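Local structure of aldo-keto reductase family 1 member C1 (Caenorhabditis elegans, 1QWK) at residues 82-87 and 117-122; 178-183 and 247-252; 197-202 and 259-264. The protein probably catalyses the NADPH-dependent reduction of sugar aldehydes and related carbonyl compounds, as an aldose reductase-like member of the aldo-keto reductase family. All blocks are in the same frame, centred on the assembly; numbering follows the deposited sequence.

Interaction 1: residues 82-87 and 117-122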
ATOM      1  N   ALA A  82       9.531  -6.516   3.684  1.00 17.58           N
ATOM      2  CA  ALA A  82      10.839  -6.628   4.327  1.00 17.20           C
ATOM      3  C   ALA A  82      11.445  -5.234   4.448  1.00 17.29           C
ATOM      4  O   ALA A  82      11.411  -4.459   3.495  1.00 17.18           O
ATOM      5  CB  ALA A  82      11.754  -7.527   3.487  1.00 16.18           C
ATOM      6  N   TRP A  83      11.987  -4.914   5.620  1.00 16.88           N
ATOM      7  CA  TRP A  83      12.596  -3.606   5.847  1.00 16.45           C
ATOM      8  C   TRP A  83      14.032  -3.583   5.303  1.00 17.30           C
ATOM      9  O   TRP A  83      14.558  -4.611   4.872  1.00 17.21           O
ATOM     10  CB  TRP A  83      12.575  -3.259   7.341  1.00 17.19           C
ATOM     11  CG  TRP A  83      12.917  -1.833   7.629  1.00 18.32           C
ATOM     12  CD1 TRP A  83      13.801  -1.378   8.563  1.00 17.88           C
ATOM     13  CD2 TRP A  83      12.411  -0.669   6.956  1.00 18.38           C
ATOM     14  NE1 TRP A  83      13.882  -0.006   8.511  1.00 18.84           N
ATOM     15  CE2 TRP A  83      13.040   0.456   7.536  1.00 18.06           C
ATOM     16  CE3 TRP A  83      11.487  -0.469   5.920  1.00 19.21           C
ATOM     17  CZ2 TRP A  83      12.778   1.769   7.112  1.00 18.10           C
ATOM     18  CZ3 TRP A  83      11.225   0.836   5.497  1.00 18.84           C
ATOM     19  CH2 TRP A  83      11.870   1.937   6.094  1.00 18.99           C
ATOM     20  N   THR A  84      14.663  -2.411   5.330  1.00 18.98           N
ATOM     21  CA  THR A  84      16.008  -2.236   4.782  1.00 17.61           C
ATOM     22  C   THR A  84      17.116  -3.191   5.235  1.00 18.17           C
ATOM     23  O   THR A  84      17.970  -3.566   4.433  1.00 18.72           O
ATOM     24  CB  THR A  84      16.483  -0.775   4.981  1.00 18.90           C
ATOM     25  OG1 THR A  84      16.427  -0.425   6.371  1.00 20.25           O
ATOM     26  CG2 THR A  84      15.596   0.178   4.190  1.00 19.62           C
ATOM     27  N   HIS A  85      17.110  -3.586   6.503  1.00 18.02           N
ATOM     28  CA  HIS A  85      18.140  -4.487   7.002  1.00 21.03           C
ATOM     29  C   HIS A  85      17.870  -5.935   6.585  1.00 20.85           C
ATOM     30  O   HIS A  85      18.776  -6.768   6.576  1.00 22.26           O
ATOM     31  CB  HIS A  85      18.244  -4.389   8.530  1.00 21.67           C
ATOM     32  CG  HIS A  85      17.002  -4.812   9.251  1.00 27.03           C
ATOM     33  ND1 HIS A  85      15.771  -4.242   9.013  1.00 28.65           N
ATOM     34  CD2 HIS A  85      16.804  -5.745  10.214  1.00 29.61           C
ATOM     35  CE1 HIS A  85      14.867  -4.803   9.797  1.00 31.11           C
ATOM     36  NE2 HIS A  85      15.469  -5.718  10.536  1.00 30.84           N
ATOM     37  N   GLU A  86      16.628  -6.230   6.226  1.00 19.54           N
ATOM     38  CA  GLU A  86      16.263  -7.574   5.810  1.00 20.02           C
ATOM     39  C   GLU A  86      16.547  -7.787   4.322  1.00 19.15           C
ATOM     40  O   GLU A  86      16.523  -8.913   3.829  1.00 19.76           O
ATOM     41  CB  GLU A  86      14.787  -7.826   6.142  1.00 20.42           C
ATOM     42  CG  GLU A  86      14.496  -7.593   7.625  1.00 25.43           C
ATOM     43  CD  GLU A  86      13.028  -7.741   8.002  1.00 29.10           C
ATOM     44  OE1 GLU A  86      12.172  -7.072   7.387  1.00 27.37           O
ATOM     45  OE2 GLU A  86      12.742  -8.522   8.936  1.00 30.50           O
ATOM     46  N   LEU A  87      16.839  -6.700   3.611  1.00 19.08           N
ATOM     47  CA  LEU A  87      17.133  -6.768   2.178  1.00 21.03           C
ATOM     48  C   LEU A  87      18.577  -7.178   1.914  1.00 21.75           C
ATOM     49  O   LEU A  87      18.921  -7.571   0.799  1.00 23.18           O
ATOM     50  CB  LEU A  87      16.891  -5.404   1.531  1.00 20.80           C
ATOM     51  CG  LEU A  87      15.479  -4.835   1.653  1.00 20.51           C
ATOM     52  CD1 LEU A  87      15.448  -3.425   1.069  1.00 22.29           C
ATOM     53  CD2 LEU A  87      14.496  -5.743   0.935  1.00 21.75           C
ATOM     54  N   ALA A 117      16.657   0.132  -1.248  1.00 17.91           N
ATOM     55  CA  ALA A 117      17.937   0.401  -0.587  1.00 16.75           C
ATOM     56  C   ALA A 117      18.201  -0.329   0.729  1.00 16.74           C
ATOM     57  O   ALA A 117      17.487  -0.126   1.710  1.00 17.81           O
ATOM     58  CB  ALA A 117      18.069   1.898  -0.368  1.00 16.16           C
ATOM     59  N   ALA A 118      19.248  -1.153   0.750  1.00 17.60           N
ATOM     60  CA  ALA A 118      19.610  -1.912   1.944  1.00 17.56           C
ATOM     61  C   ALA A 118      20.447  -1.093   2.931  1.00 17.68           C
ATOM     62  O   ALA A 118      21.268  -0.265   2.535  1.00 15.96           O
ATOM     63  CB  ALA A 118      20.369  -3.181   1.545  1.00 17.31           C
ATOM     64  N   PHE A 119      20.227  -1.350   4.218  1.00 16.67           N
ATOM     65  CA  PHE A 119      20.932  -0.678   5.312  1.00 17.57           C
ATOM     66  C   PHE A 119      21.304  -1.713   6.368  1.00 18.84           C
ATOM     67  O   PHE A 119      20.841  -2.854   6.321  1.00 19.88           O
ATOM     68  CB  PHE A 119      20.028   0.364   5.987  1.00 17.16           C
ATOM     69  CG  PHE A 119      19.876   1.653   5.224  1.00 17.63           C
ATOM     70  CD1 PHE A 119      20.493   2.819   5.676  1.00 19.28           C
ATOM     71  CD2 PHE A 119      19.077   1.722   4.093  1.00 17.40           C
ATOM     72  CE1 PHE A 119      20.311   4.031   5.007  1.00 18.92           C
ATOM     73  CE2 PHE A 119      18.890   2.928   3.418  1.00 17.92           C
ATOM     74  CZ  PHE A 119      19.505   4.082   3.880  1.00 18.84           C
ATOM     75  N   ASN A 120      22.144  -1.317   7.322  1.00 20.34           N
ATOM     76  CA  ASN A 120      22.509  -2.220   8.408  1.00 20.28           C
ATOM     77  C   ASN A 120      21.410  -2.057   9.467  1.00 22.36           C
ATOM     78  O   ASN A 120      20.464  -1.305   9.256  1.00 21.25           O
ATOM     79  CB  ASN A 120      23.892  -1.863   8.971  1.00 19.33           C
ATOM     80  CG  ASN A 120      23.934  -0.498   9.625  1.00 20.82           C
ATOM     81  OD1 ASN A 120      23.128   0.380   9.321  1.00 20.80           O
ATOM     82  ND2 ASN A 120      24.899  -0.309  10.522  1.00 23.24           N
ATOM     83  N   ASP A 121      21.541  -2.755  10.592  1.00 25.44           N
ATOM     84  CA  ASP A 121      20.554  -2.738  11.679  1.00 28.95           C
ATOM     85  C   ASP A 121      19.990  -1.394  12.149  1.00 28.12           C
ATOM     86  O   ASP A 121      18.772  -1.231  12.249  1.00 27.76           O
ATOM     87  CB  ASP A 121      21.111  -3.478  12.899  1.00 33.19           C
ATOM     88  CG  ASP A 121      21.383  -4.947  12.623  1.00 37.92           C
ATOM     89  OD1 ASP A 121      22.128  -5.249  11.664  1.00 42.65           O
ATOM     90  OD2 ASP A 121      20.857  -5.802  13.369  1.00 40.99           O
ATOM     91  N   ASP A 122      20.851  -0.433  12.463  1.00 27.27           N
ATOM     92  CA  ASP A 122      20.353   0.852  12.944  1.00 27.50           C
ATOM     93  C   ASP A 122      20.348   1.910  11.853  1.00 27.86           C
ATOM     94  O   ASP A 122      20.232   3.108  12.128  1.00 24.55           O
ATOM     95  CB  ASP A 122      21.190   1.331  14.130  1.00 30.89           C
ATOM     96  CG  ASP A 122      22.542   1.847  13.711  1.00 31.88           C
ATOM     97  OD1 ASP A 122      23.203   1.180  12.890  1.00 34.29           O
ATOM     98  OD2 ASP A 122      22.943   2.920  14.211  1.00 34.42           O
TER
HETATM   99  O   HOH W   1      17.451  -1.263   8.818  1.00 26.67           O
HETATM  100  O   HOH W   2      21.507  -5.740   7.234  1.00 38.66           O
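The ring of Phe119 meets Thr84 obliquely, its CD2 lying 3.7 Å from Thr84 CB, while the carbonyl oxygen of Ala117 sits in the ring plane at the edge; outside the two segments, the rings of His126 and His307 also meet it. Within 82-87, Thr84 OG1 lies over one face of the Trp83 indole near its rim, and the indole and the imidazole of His85 meet at their edges, with Glu86 CG over one imidazole face. Chi1 of Thr84 (56°) sets OG1 between the backbone N and the carbonyl carbon, where it is hydrogen-bonded to a water that donates to Asn120 O. The methyl CG2, anti to the carbonyl carbon, is the branch that lies 3.1 Å from Ala117 O, so threonine suits a place needing one packing and one polar arm. The backbones join directly where Phe119 N donates to Thr84 O at 3.2 Å, from above the carbonyl plane, and where His85 CA makes a CA-H...O contact of 3.2 Å with Phe119 O. A second water donates to His85 O and to Phe119 O. Small Ala118 lets Leu87 approach, CB to CB at 4.1 Å, and Leu87 lies about 6 Å, side chain to side chain, from His114, a predicted substrate-binding residue. Most polar links between these loops are made by main-chain atoms or waters and depend little on side-chain chemistry, while Ala117 O is buried without a hydrogen-bond partner.

Interaction 2: residues 178-183 and 247-252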
ATOM      1  N   LEU A 178       0.390   7.003  -4.644  1.00 16.08           N
ATOM      2  CA  LEU A 178      -0.405   7.332  -5.815  1.00 15.89           C
ATOM      3  C   LEU A 178      -1.753   7.893  -5.398  1.00 17.77           C
ATOM      4  O   LEU A 178      -2.521   7.249  -4.686  1.00 17.33           O
ATOM      5  CB  LEU A 178      -0.605   6.095  -6.705  1.00 16.65           C
ATOM      6  CG  LEU A 178      -1.179   6.328  -8.112  1.00 17.36           C
ATOM      7  CD1 LEU A 178      -0.819   5.151  -9.008  1.00 18.21           C
ATOM      8  CD2 LEU A 178      -2.694   6.528  -8.054  1.00 18.05           C
ATOM      9  N   HIS A 179      -2.022   9.115  -5.836  1.00 16.53           N
ATOM     10  CA  HIS A 179      -3.278   9.788  -5.544  1.00 16.18           C
ATOM     11  C   HIS A 179      -3.473  10.865  -6.600  1.00 17.74           C
ATOM     12  O   HIS A 179      -2.586  11.088  -7.421  1.00 17.59           O
ATOM     13  CB  HIS A 179      -3.290  10.381  -4.123  1.00 16.98           C
ATOM     14  CG  HIS A 179      -2.073  11.181  -3.774  1.00 19.80           C
ATOM     15  ND1 HIS A 179      -0.866  10.599  -3.454  1.00 22.07           N
ATOM     16  CD2 HIS A 179      -1.887  12.518  -3.657  1.00 19.12           C
ATOM     17  CE1 HIS A 179       0.010  11.541  -3.150  1.00 19.76           C
ATOM     18  NE2 HIS A 179      -0.585  12.714  -3.264  1.00 22.32           N
ATOM     19  N   LEU A 180      -4.630  11.517  -6.601  1.00 17.31           N
ATOM     20  CA  LEU A 180      -4.912  12.531  -7.614  1.00 18.31           C
ATOM     21  C   LEU A 180      -3.812  13.565  -7.803  1.00 18.94           C
ATOM     22  O   LEU A 180      -3.461  13.900  -8.937  1.00 17.94           O
ATOM     23  CB  LEU A 180      -6.224  13.250  -7.304  1.00 18.23           C
ATOM     24  CG  LEU A 180      -6.662  14.268  -8.369  1.00 16.60           C
ATOM     25  CD1 LEU A 180      -6.802  13.581  -9.724  1.00 16.73           C
ATOM     26  CD2 LEU A 180      -7.980  14.894  -7.944  1.00 18.00           C
ATOM     27  N   TYR A 181      -3.266  14.063  -6.697  1.00 19.20           N
ATOM     28  CA  TYR A 181      -2.214  15.067  -6.767  1.00 21.29           C
ATOM     29  C   TYR A 181      -0.789  14.503  -6.886  1.00 22.99           C
ATOM     30  O   TYR A 181       0.184  15.158  -6.526  1.00 23.44           O
ATOM     31  CB  TYR A 181      -2.344  16.033  -5.581  1.00 20.37           C
ATOM     32  CG  TYR A 181      -3.429  17.086  -5.774  1.00 21.83           C
ATOM     33  CD1 TYR A 181      -4.332  17.008  -6.842  1.00 20.70           C
ATOM     34  CD2 TYR A 181      -3.539  18.171  -4.902  1.00 21.34           C
ATOM     35  CE1 TYR A 181      -5.312  17.985  -7.035  1.00 21.56           C
ATOM     36  CE2 TYR A 181      -4.516  19.153  -5.086  1.00 21.43           C
ATOM     37  CZ  TYR A 181      -5.396  19.055  -6.155  1.00 22.42           C
ATOM     38  OH  TYR A 181      -6.349  20.027  -6.354  1.00 22.25           O
ATOM     39  N   PHE A 182      -0.694  13.275  -7.397  1.00 22.96           N
ATOM     40  CA  PHE A 182       0.575  12.585  -7.666  1.00 21.04           C
ATOM     41  C   PHE A 182       0.159  11.307  -8.398  1.00 21.43           C
ATOM     42  O   PHE A 182       0.325  10.189  -7.887  1.00 18.67           O
ATOM     43  CB  PHE A 182       1.340  12.242  -6.382  1.00 21.39           C
ATOM     44  CG  PHE A 182       2.773  11.856  -6.636  1.00 21.44           C
ATOM     45  CD1 PHE A 182       3.646  12.748  -7.268  1.00 20.87           C
ATOM     46  CD2 PHE A 182       3.242  10.592  -6.294  1.00 20.61           C
ATOM     47  CE1 PHE A 182       4.961  12.381  -7.555  1.00 21.14           C
ATOM     48  CE2 PHE A 182       4.556  10.214  -6.574  1.00 21.41           C
ATOM     49  CZ  PHE A 182       5.423  11.108  -7.209  1.00 21.28           C
ATOM     50  N   PRO A 183      -0.395  11.472  -9.614  1.00 21.41           N
ATOM     51  CA  PRO A 183      -0.905  10.456 -10.539  1.00 21.24           C
ATOM     52  C   PRO A 183      -0.015   9.292 -10.937  1.00 19.00           C
ATOM     53  O   PRO A 183      -0.516   8.206 -11.225  1.00 18.62           O
ATOM     54  CB  PRO A 183      -1.313  11.272 -11.768  1.00 24.24           C
ATOM     55  CG  PRO A 183      -1.570  12.611 -11.247  1.00 25.57           C
ATOM     56  CD  PRO A 183      -0.469  12.804 -10.244  1.00 23.82           C
ATOM     57  N   GLN A 247     -14.426   9.001  -1.087  1.00 18.27           N
ATOM     58  CA  GLN A 247     -14.849   7.888  -1.930  1.00 17.65           C
ATOM     59  C   GLN A 247     -14.516   8.164  -3.394  1.00 17.43           C
ATOM     60  O   GLN A 247     -14.177   7.250  -4.145  1.00 16.53           O
ATOM     61  CB  GLN A 247     -16.345   7.627  -1.729  1.00 19.63           C
ATOM     62  CG  GLN A 247     -16.653   7.271  -0.282  1.00 21.33           C
ATOM     63  CD  GLN A 247     -18.133   7.205   0.027  1.00 23.78           C
ATOM     64  OE1 GLN A 247     -18.930   7.969  -0.513  1.00 23.57           O
ATOM     65  NE2 GLN A 247     -18.504   6.301   0.924  1.00 23.13           N
ATOM     66  N   VAL A 248     -14.591   9.429  -3.794  1.00 17.88           N
ATOM     67  CA  VAL A 248     -14.265   9.797  -5.165  1.00 18.40           C
ATOM     68  C   VAL A 248     -12.762   9.595  -5.416  1.00 17.56           C
ATOM     69  O   VAL A 248     -12.369   9.086  -6.466  1.00 17.19           O
ATOM     70  CB  VAL A 248     -14.662  11.264  -5.458  1.00 18.22           C
ATOM     71  CG1 VAL A 248     -14.128  11.692  -6.820  1.00 18.90           C
ATOM     72  CG2 VAL A 248     -16.183  11.402  -5.437  1.00 19.52           C
ATOM     73  N   LEU A 249     -11.924   9.987  -4.458  1.00 17.39           N
ATOM     74  CA  LEU A 249     -10.477   9.811  -4.612  1.00 17.65           C
ATOM     75  C   LEU A 249     -10.098   8.331  -4.688  1.00 18.78           C
ATOM     76  O   LEU A 249      -9.197   7.946  -5.435  1.00 18.53           O
ATOM     77  CB  LEU A 249      -9.729  10.469  -3.451  1.00 16.77           C
ATOM     78  CG  LEU A 249      -9.749  12.000  -3.427  1.00 18.09           C
ATOM     79  CD1 LEU A 249      -8.975  12.487  -2.213  1.00 19.98           C
ATOM     80  CD2 LEU A 249      -9.131  12.553  -4.711  1.00 19.35           C
ATOM     81  N   LEU A 250     -10.784   7.500  -3.910  1.00 17.82           N
ATOM     82  CA  LEU A 250     -10.506   6.070  -3.928  1.00 17.70           C
ATOM     83  C   LEU A 250     -10.953   5.466  -5.257  1.00 17.51           C
ATOM     84  O   LEU A 250     -10.232   4.662  -5.850  1.00 16.86           O
ATOM     85  CB  LEU A 250     -11.217   5.368  -2.764  1.00 18.48           C
ATOM     86  CG  LEU A 250     -10.767   5.825  -1.371  1.00 18.18           C
ATOM     87  CD1 LEU A 250     -11.555   5.081  -0.301  1.00 20.02           C
ATOM     88  CD2 LEU A 250      -9.268   5.574  -1.206  1.00 20.74           C
ATOM     89  N   ARG A 251     -12.132   5.865  -5.731  1.00 17.15           N
ATOM     90  CA  ARG A 251     -12.648   5.349  -6.995  1.00 17.79           C
ATOM     91  C   ARG A 251     -11.742   5.800  -8.137  1.00 18.37           C
ATOM     92  O   ARG A 251     -11.558   5.081  -9.117  1.00 18.04           O
ATOM     93  CB  ARG A 251     -14.084   5.833  -7.241  1.00 18.57           C
ATOM     94  CG  ARG A 251     -14.779   5.111  -8.388  1.00 17.73           C
ATOM     95  CD  ARG A 251     -15.064   3.649  -8.042  1.00 18.29           C
ATOM     96  NE  ARG A 251     -14.890   2.781  -9.199  1.00 19.16           N
ATOM     97  CZ  ARG A 251     -15.114   1.469  -9.205  1.00 18.73           C
ATOM     98  NH1 ARG A 251     -15.532   0.853  -8.109  1.00 20.86           N
ATOM     99  NH2 ARG A 251     -14.899   0.765 -10.310  1.00 21.69           N
ATOM    100  N   TYR A 252     -11.174   6.995  -8.003  1.00 17.53           N
ATOM    101  CA  TYR A 252     -10.268   7.516  -9.020  1.00 18.26           C
ATOM    102  C   TYR A 252      -9.113   6.532  -9.204  1.00 18.30           C
ATOM    103  O   TYR A 252      -8.808   6.114 -10.321  1.00 17.64           O
ATOM    104  CB  TYR A 252      -9.713   8.873  -8.586  1.00 18.27           C
ATOM    105  CG  TYR A 252      -8.496   9.303  -9.374  1.00 18.84           C
ATOM    106  CD1 TYR A 252      -8.618   9.809 -10.668  1.00 19.67           C
ATOM    107  CD2 TYR A 252      -7.212   9.166  -8.835  1.00 19.73           C
ATOM    108  CE1 TYR A 252      -7.491  10.166 -11.407  1.00 18.98           C
ATOM    109  CE2 TYR A 252      -6.079   9.517  -9.565  1.00 20.03           C
ATOM    110  CZ  TYR A 252      -6.228  10.015 -10.848  1.00 20.32           C
ATOM    111  OH  TYR A 252      -5.109  10.357 -11.573  1.00 20.48           O
TER
HETATM  112  O   HOH W   3      -6.560   9.547  -5.265  1.00 18.61           O
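Leu180 and Tyr252 cross at about a right angle, so that the methyl CD1 of the leucine comes down on one face of the phenol ring. The CH-pi contact has CD1 4.0 Å from the centroid of the Tyr252 ring and 19° off the ring normal, displaced toward the rim, nearest CZ and CE1. Tyr252 has CG anti to the backbone N (chi1 164°), which carries CG off the helix toward the loop; there the ring's CE2 also touches the main chain, 3.8 Å from Leu180 CA. Leu249, one helical turn earlier, likewise crosses Leu180 at about a right angle, and its CD2 rests 4.0 Å from Leu180 CB. A branched, flexible leucine suits the position, for its CB and CD2 meet Leu249 while CD1 covers the aromatic face. This is packing of a (beta/alpha)8 barrel: residues 178-183 form the loop after the sixth barrel strand, with a type I turn from His179 to Phe182, and 247-252 belong to helix 245-255, which leads into the eighth strand. Val234 and Leu289, from two further helices, close round Leu180. A water bridges the polar backbone, accepting from Leu180 N and donating to Leu249 O, each 3.1 Å away. At the far end of the ring, Tyr252 OH touches Pro183 CB at 3.9 Å and is hydrogen-bonded to Glu290. An alanine in place of Tyr252 would probably open a gap beneath Leu180 CD1 and leave Glu290 without its hydroxyl partner. Arg256 NH1 bonds Pro183 O and, weakly, the tyrosine hydroxyl.

Interaction 3: residues 197-202 and 259-264; sequences SVTSYA and AILPKS
Chi1 of Thr199 (-69°) sets OG1 beside the backbone N and leaves the methyl CG2 anti to that N; Leu261 has its CG anti to the carbonyl carbon (chi1 -65°), and these two settings bring the threonine methyl to 3.6 Å from Leu261 CG, with CD1 of the same leucine also against it. The pair crosses obliquely on the inner face of a (beta/alpha)8 barrel, between its seventh and eighth strands, 197-201 and 259-261, which run parallel with an angle of 26° between their directions. Thr199 OG1 passes 3.7 Å from Ala259 CB and is hydrogen-bonded to Asn173; a beta-branched residue thus packs its methyl on Leu261 while its hydroxyl bonds Asn173. Ala259 suits its place because its single methyl fits beside Thr199 OG1, with Met16 of strand 15-17 also packed against it. The parallel ladder is built round Ala259: its N donates almost in line to Val198 O at 2.9 Å, in the carbonyl plane, and its O receives Ser200 N, also at 2.9 Å and nearly straight. Two residues on, Leu261 N reaches Ser200 O only through a weak, bent bond. Ser200 and Ile260 point to the outer face, where Ile260 packs on helix 245-255 and Ser200 OG bonds Leu178 O. On the inner side, Leu261 lies, side chain to side chain, about 6 Å from Lys81, predicted to lower the pKa of the active-site tyrosine, and about 7 Å from Tyr52, the predicted proton donor. Past the paired residues one water joins the two chain segments, accepting from Ala202 N and donating to Leu261 O, at 2.8 Å from each.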
ATOM      1  N   SER A 197       1.016  -5.571 -11.326  1.00 16.11           N
ATOM      2  CA  SER A 197      -0.111  -4.911 -10.690  1.00 15.94           C
ATOM      3  C   SER A 197       0.426  -3.727  -9.890  1.00 16.04           C
ATOM      4  O   SER A 197       1.579  -3.738  -9.449  1.00 16.43           O
ATOM      5  CB  SER A 197      -0.877  -5.880  -9.773  1.00 17.03           C
ATOM      6  OG  SER A 197      -0.102  -6.272  -8.654  1.00 17.65           O
ATOM      7  N   VAL A 198      -0.396  -2.694  -9.740  1.00 15.97           N
ATOM      8  CA  VAL A 198       0.002  -1.507  -8.998  1.00 16.00           C
ATOM      9  C   VAL A 198      -0.915  -1.281  -7.804  1.00 15.81           C
ATOM     10  O   VAL A 198      -2.139  -1.343  -7.931  1.00 16.86           O
ATOM     11  CB  VAL A 198      -0.053  -0.230  -9.889  1.00 16.86           C
ATOM     12  CG1 VAL A 198       0.366   1.001  -9.072  1.00 16.62           C
ATOM     13  CG2 VAL A 198       0.847  -0.401 -11.100  1.00 20.13           C
ATOM     14  N   THR A 199      -0.311  -1.041  -6.645  1.00 13.37           N
ATOM     15  CA  THR A 199      -1.061  -0.762  -5.432  1.00 15.27           C
ATOM     16  C   THR A 199      -0.702   0.645  -4.998  1.00 16.36           C
ATOM     17  O   THR A 199       0.476   1.004  -4.891  1.00 16.46           O
ATOM     18  CB  THR A 199      -0.715  -1.727  -4.278  1.00 16.75           C
ATOM     19  OG1 THR A 199      -1.191  -3.041  -4.590  1.00 17.02           O
ATOM     20  CG2 THR A 199      -1.365  -1.252  -2.982  1.00 18.04           C
ATOM     21  N   SER A 200      -1.728   1.447  -4.767  1.00 14.96           N
ATOM     22  CA  SER A 200      -1.557   2.824  -4.339  1.00 15.34           C
ATOM     23  C   SER A 200      -1.643   2.970  -2.833  1.00 17.16           C
ATOM     24  O   SER A 200      -2.562   2.432  -2.214  1.00 17.10           O
ATOM     25  CB  SER A 200      -2.665   3.688  -4.954  1.00 16.92           C
ATOM     26  OG  SER A 200      -3.016   4.765  -4.091  1.00 18.08           O
ATOM     27  N   TYR A 201      -0.684   3.672  -2.237  1.00 16.99           N
ATOM     28  CA  TYR A 201      -0.790   3.959  -0.809  1.00 16.62           C
ATOM     29  C   TYR A 201      -0.957   5.474  -0.750  1.00 18.14           C
ATOM     30  O   TYR A 201      -0.687   6.157  -1.743  1.00 17.42           O
ATOM     31  CB  TYR A 201       0.414   3.454   0.011  1.00 18.00           C
ATOM     32  CG  TYR A 201       1.775   4.085  -0.193  1.00 16.25           C
ATOM     33  CD1 TYR A 201       2.055   5.384   0.246  1.00 17.37           C
ATOM     34  CD2 TYR A 201       2.824   3.332  -0.715  1.00 16.47           C
ATOM     35  CE1 TYR A 201       3.354   5.909   0.178  1.00 16.06           C
ATOM     36  CE2 TYR A 201       4.117   3.843  -0.787  1.00 17.02           C
ATOM     37  CZ  TYR A 201       4.378   5.124  -0.341  1.00 16.50           C
ATOM     38  OH  TYR A 201       5.667   5.612  -0.406  1.00 15.87           O
ATOM     39  N   ALA A 202      -1.431   5.990   0.383  1.00 16.84           N
ATOM     40  CA  ALA A 202      -1.689   7.423   0.546  1.00 17.36           C
ATOM     41  C   ALA A 202      -2.702   7.859  -0.512  1.00 18.48           C
ATOM     42  O   ALA A 202      -2.635   8.966  -1.050  1.00 17.24           O
ATOM     43  CB  ALA A 202      -0.395   8.225   0.403  1.00 17.87           C
ATOM     44  N   ALA A 259      -4.895  -1.054  -7.187  1.00 19.46           N
ATOM     45  CA  ALA A 259      -5.505  -1.572  -5.973  1.00 18.21           C
ATOM     46  C   ALA A 259      -5.265  -0.409  -5.007  1.00 19.18           C
ATOM     47  O   ALA A 259      -4.369   0.412  -5.241  1.00 20.81           O
ATOM     48  CB  ALA A 259      -4.785  -2.826  -5.493  1.00 17.88           C
ATOM     49  N   ILE A 260      -6.046  -0.322  -3.935  1.00 17.12           N
ATOM     50  CA  ILE A 260      -5.897   0.779  -2.982  1.00 17.53           C
ATOM     51  C   ILE A 260      -5.759   0.322  -1.534  1.00 18.23           C
ATOM     52  O   ILE A 260      -6.256  -0.740  -1.157  1.00 17.59           O
ATOM     53  CB  ILE A 260      -7.092   1.755  -3.067  1.00 17.53           C
ATOM     54  CG1 ILE A 260      -8.400   1.016  -2.776  1.00 17.33           C
ATOM     55  CG2 ILE A 260      -7.126   2.407  -4.453  1.00 19.09           C
ATOM     56  CD1 ILE A 260      -9.652   1.904  -2.825  1.00 19.21           C
ATOM     57  N   LEU A 261      -5.091   1.151  -0.732  1.00 19.80           N
ATOM     58  CA  LEU A 261      -4.845   0.877   0.682  1.00 21.55           C
ATOM     59  C   LEU A 261      -5.139   2.066   1.598  1.00 22.93           C
ATOM     60  O   LEU A 261      -4.220   2.663   2.151  1.00 24.94           O
ATOM     61  CB  LEU A 261      -3.383   0.466   0.896  1.00 20.72           C
ATOM     62  CG  LEU A 261      -2.902  -0.841   0.278  1.00 20.71           C
ATOM     63  CD1 LEU A 261      -1.398  -1.010   0.524  1.00 20.73           C
ATOM     64  CD2 LEU A 261      -3.677  -2.004   0.875  1.00 21.50           C
ATOM     65  N   PRO A 262      -6.421   2.431   1.762  1.00 24.59           N
ATOM     66  CA  PRO A 262      -6.759   3.560   2.639  1.00 26.73           C
ATOM     67  C   PRO A 262      -6.235   3.284   4.057  1.00 30.39           C
ATOM     68  O   PRO A 262      -6.388   2.172   4.570  1.00 30.68           O
ATOM     69  CB  PRO A 262      -8.288   3.605   2.566  1.00 26.83           C
ATOM     70  CG  PRO A 262      -8.665   2.177   2.260  1.00 25.28           C
ATOM     71  CD  PRO A 262      -7.635   1.803   1.219  1.00 24.87           C
ATOM     72  N   LYS A 263      -5.628   4.301   4.675  1.00 31.23           N
ATOM     73  CA  LYS A 263      -5.031   4.192   6.014  1.00 33.50           C
ATOM     74  C   LYS A 263      -5.961   4.421   7.207  1.00 34.96           C
ATOM     75  O   LYS A 263      -5.581   4.161   8.351  1.00 35.33           O
ATOM     76  CB  LYS A 263      -3.851   5.166   6.143  1.00 34.78           C
ATOM     77  CG  LYS A 263      -4.256   6.643   6.113  1.00 36.52           C
ATOM     78  CD  LYS A 263      -3.085   7.570   6.418  1.00 37.81           C
ATOM     79  CE  LYS A 263      -3.498   9.037   6.369  1.00 40.02           C
ATOM     80  NZ  LYS A 263      -2.370   9.959   6.710  1.00 40.99           N
ATOM     81  N   SER A 264      -7.161   4.921   6.946  1.00 36.34           N
ATOM     82  CA  SER A 264      -8.127   5.189   8.007  1.00 38.52           C
ATOM     83  C   SER A 264      -8.145   4.087   9.067  1.00 39.21           C
ATOM     84  O   SER A 264      -8.088   2.902   8.741  1.00 41.35           O
ATOM     85  CB  SER A 264      -9.523   5.350   7.407  1.00 38.15           C
ATOM     86  OG  SER A 264      -9.546   6.412   6.466  1.00 39.08           O
TER
HETATM   87  O   HOH W   4      -2.553   4.886   2.655  1.00 35.05           O

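In the fold
Interaction 1 comes first along the chain and closes before the others open. Interactions 2 and 3 then alternate, in the order 178-183, 197-202, 247-252, 259-264. They lie about 10 Å apart between centres and touch: Leu178 N probably bonds Tyr201 O, and Leu250 packs on Ile260; helix 245-255 and strand 259-261 follow each other in the chain. Interaction 1 lies on the other side of the chain's centre from interaction 2, about 30 Å between centres, and about 23 Å from interaction 3. Interaction 3 belongs to the barrel wall, interaction 2 joins the loop after the sixth strand to helix 245-255, and interaction 1 joins loops following the third and fourth strands, near the predicted substrate-binding His114.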